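Local coordinates for protein 6-phospho-beta-d glycosidase (Streptococcus pyogenes, PDB 5FOO) that probably hydrolyses 6-phospho-beta-glucosides as a glycoside hydrolase of family 1, holding 6-phosphocyclophellitol in the pocket of its TIM barrel, at residues A[62-66]-A[105-111]. The protein carries 1 engineered substitution. Numbering follows the deposited sequence.
Sequences LTLLA and ACLANGI
In this (beta/alpha)8 TIM barrel, the last turns of two neighbouring outer helices of the barrel, 54-67 and 93-108, pack side by side over strand 72-76, which follows the first of them. Residues 62-66 are helical throughout. The second helix ends in a Schellman motif: Gly110, the C-prime residue with phi/psi 66/27, lets Ile111 N reach Cys106 O (2.9 Å) and Gly110 N reach Leu107 O (2.8 Å), after which Ile111 turns extended into strand 112-116. In register, CA of Leu62 lies 6.4 Å from CA of Cys106, and CA of Ala66 lies 6.1 Å from CA of Asn109.

The apolar contacts start with Leu62 (m, t), whose CD1 meets Ala105 CB at 3.7 Å and Cys106 SG at 3.8 Å. Ile111 (m, t) extends its CD1 over the first helix, 4.0 Å from Leu62 CD2 and 4.1 Å from Ala66 CB; like Leu62 and Leu65, it also rests on Tyr73. Ala66 CB sits 4.0 Å from Asn109 CB.

No direct hydrogen bond joins the segments. Asn109 (chi1 -76°) turns ND2 back to Ala105 O, 2.9 Å away, and also donates to a water 2.9 Å from ND2, which hydrogen-bonds Thr63 OG1 at 3.1 Å.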
ATOM      1  N   LEU A  62       9.527   1.050 -18.160  1.00 27.58           N
ATOM      2  CA  LEU A  62       9.732  -0.411 -17.907  1.00 28.84           C
ATOM      3  C   LEU A  62      11.003  -0.936 -18.614  1.00 29.09           C
ATOM      4  O   LEU A  62      11.738  -1.732 -18.074  1.00 29.36           O
ATOM      5  CB  LEU A  62       8.509  -1.220 -18.307  1.00 28.53           C
ATOM      6  CG  LEU A  62       7.314  -0.921 -17.373  1.00 27.96           C
ATOM      7  CD1 LEU A  62       6.078  -1.405 -18.063  1.00 29.33           C
ATOM      8  CD2 LEU A  62       7.470  -1.601 -16.019  1.00 29.55           C
ATOM      9  N   THR A  63      11.294  -0.384 -19.774  1.00 30.48           N
ATOM     10  CA  THR A  63      12.542  -0.664 -20.437  1.00 32.36           C
ATOM     11  C   THR A  63      13.723  -0.279 -19.520  1.00 30.44           C
ATOM     12  O   THR A  63      14.625  -1.094 -19.304  1.00 26.96           O
ATOM     13  CB  THR A  63      12.590   0.011 -21.837  1.00 34.16           C
ATOM     14  OG1 THR A  63      11.565  -0.550 -22.638  1.00 34.30           O
ATOM     15  CG2 THR A  63      13.915  -0.220 -22.534  1.00 34.59           C
ATOM     16  N   LEU A  64      13.685   0.907 -18.923  1.00 29.66           N
ATOM     17  CA  LEU A  64      14.733   1.292 -17.971  1.00 27.31           C
ATOM     18  C   LEU A  64      14.814   0.416 -16.773  1.00 28.31           C
ATOM     19  O   LEU A  64      15.910   0.025 -16.355  1.00 29.22           O
ATOM     20  CB  LEU A  64      14.514   2.718 -17.517  1.00 28.28           C
ATOM     21  CG  LEU A  64      15.599   3.303 -16.579  1.00 29.62           C
ATOM     22  CD1 LEU A  64      16.963   3.549 -17.259  1.00 28.92           C
ATOM     23  CD2 LEU A  64      15.025   4.585 -16.026  1.00 33.78           C
ATOM     24  N   LEU A  65      13.664   0.119 -16.161  1.00 29.47           N
ATOM     25  CA  LEU A  65      13.657  -0.753 -14.979  1.00 26.48           C
ATOM     26  C   LEU A  65      14.162  -2.186 -15.311  1.00 27.23           C
ATOM     27  O   LEU A  65      14.874  -2.788 -14.515  1.00 24.91           O
ATOM     28  CB  LEU A  65      12.234  -0.805 -14.381  1.00 27.68           C
ATOM     29  CG  LEU A  65      11.759   0.557 -13.832  1.00 29.92           C
ATOM     30  CD1 LEU A  65      10.472   0.440 -13.073  1.00 30.78           C
ATOM     31  CD2 LEU A  65      12.789   1.217 -12.907  1.00 29.09           C
ATOM     32  N   ALA A  66      13.833  -2.694 -16.498  1.00 28.15           N
ATOM     33  CA  ALA A  66      14.394  -3.964 -16.939  1.00 33.64           C
ATOM     34  C   ALA A  66      15.883  -3.868 -17.022  1.00 33.57           C
ATOM     35  O   ALA A  66      16.559  -4.756 -16.536  1.00 31.34           O
ATOM     36  CB  ALA A  66      13.859  -4.431 -18.276  1.00 32.07           C
ATOM     37  N   ALA A 105       3.763  -3.976 -21.972  1.00 30.28           N
ATOM     38  CA  ALA A 105       5.138  -3.485 -21.838  1.00 31.63           C
ATOM     39  C   ALA A 105       5.850  -4.232 -20.708  1.00 30.65           C
ATOM     40  O   ALA A 105       7.010  -4.592 -20.816  1.00 37.66           O
ATOM     41  CB  ALA A 105       5.133  -1.987 -21.594  1.00 34.96           C
ATOM     42  N   CYS A 106       5.134  -4.582 -19.655  1.00 28.46           N
ATOM     43  CA  CYS A 106       5.729  -5.381 -18.612  1.00 28.18           C
ATOM     44  C   CYS A 106       6.258  -6.698 -19.188  1.00 29.67           C
ATOM     45  O   CYS A 106       7.453  -7.031 -19.025  1.00 25.94           O
ATOM     46  CB  CYS A 106       4.754  -5.657 -17.458  1.00 29.86           C
ATOM     47  SG  CYS A 106       4.570  -4.357 -16.200  1.00 30.73           S
ATOM     48  N   LEU A 107       5.363  -7.460 -19.817  1.00 31.24           N
ATOM     49  CA  LEU A 107       5.734  -8.783 -20.351  1.00 31.94           C
ATOM     50  C   LEU A 107       6.811  -8.655 -21.429  1.00 32.77           C
ATOM     51  O   LEU A 107       7.779  -9.370 -21.352  1.00 32.61           O
ATOM     52  CB  LEU A 107       4.523  -9.556 -20.863  1.00 33.92           C
ATOM     53  CG  LEU A 107       3.404  -9.792 -19.851  1.00 37.50           C
ATOM     54  CD1 LEU A 107       2.311 -10.602 -20.536  1.00 38.06           C
ATOM     55  CD2 LEU A 107       3.969 -10.518 -18.642  1.00 37.26           C
ATOM     56  N   ALA A 108       6.710  -7.673 -22.342  1.00 32.25           N
ATOM     57  CA  ALA A 108       7.741  -7.497 -23.366  1.00 31.80           C
ATOM     58  C   ALA A 108       9.111  -7.258 -22.747  1.00 39.90           C
ATOM     59  O   ALA A 108      10.103  -7.632 -23.334  1.00 38.34           O
ATOM     60  CB  ALA A 108       7.392  -6.385 -24.351  1.00 30.88           C
ATOM     61  N   ASN A 109       9.174  -6.695 -21.537  1.00 37.69           N
ATOM     62  CA  ASN A 109      10.452  -6.513 -20.862  1.00 33.30           C
ATOM     63  C   ASN A 109      10.857  -7.599 -19.930  1.00 30.60           C
ATOM     64  O   ASN A 109      11.852  -7.439 -19.238  1.00 36.46           O
ATOM     65  CB  ASN A 109      10.440  -5.136 -20.167  1.00 35.20           C
ATOM     66  CG  ASN A 109      10.626  -4.002 -21.162  1.00 38.00           C
ATOM     67  OD1 ASN A 109      11.730  -3.816 -21.712  1.00 39.97           O
ATOM     68  ND2 ASN A 109       9.536  -3.254 -21.450  1.00 36.89           N
ATOM     69  N   GLY A 110      10.113  -8.717 -19.882  1.00 33.06           N
ATOM     70  CA  GLY A 110      10.323  -9.782 -18.889  1.00 28.05           C
ATOM     71  C   GLY A 110      10.041  -9.415 -17.407  1.00 28.68           C
ATOM     72  O   GLY A 110      10.630  -9.971 -16.493  1.00 32.67           O
ATOM     73  N   ILE A 111       9.153  -8.454 -17.195  1.00 28.80           N
ATOM     74  CA  ILE A 111       8.743  -7.989 -15.870  1.00 28.82           C
ATOM     75  C   ILE A 111       7.388  -8.587 -15.540  1.00 27.00           C
ATOM     76  O   ILE A 111       6.430  -8.411 -16.264  1.00 28.83           O
ATOM     77  CB  ILE A 111       8.761  -6.437 -15.827  1.00 28.06           C
ATOM     78  CG1 ILE A 111      10.217  -5.949 -15.931  1.00 29.02           C
ATOM     79  CG2 ILE A 111       8.165  -5.856 -14.528  1.00 27.76           C
ATOM     80  CD1 ILE A 111      10.332  -4.449 -16.093  1.00 30.03           C
TER
HETATM   81  O   HOH W   1       8.506  -1.048 -22.953  1.00 38.22           O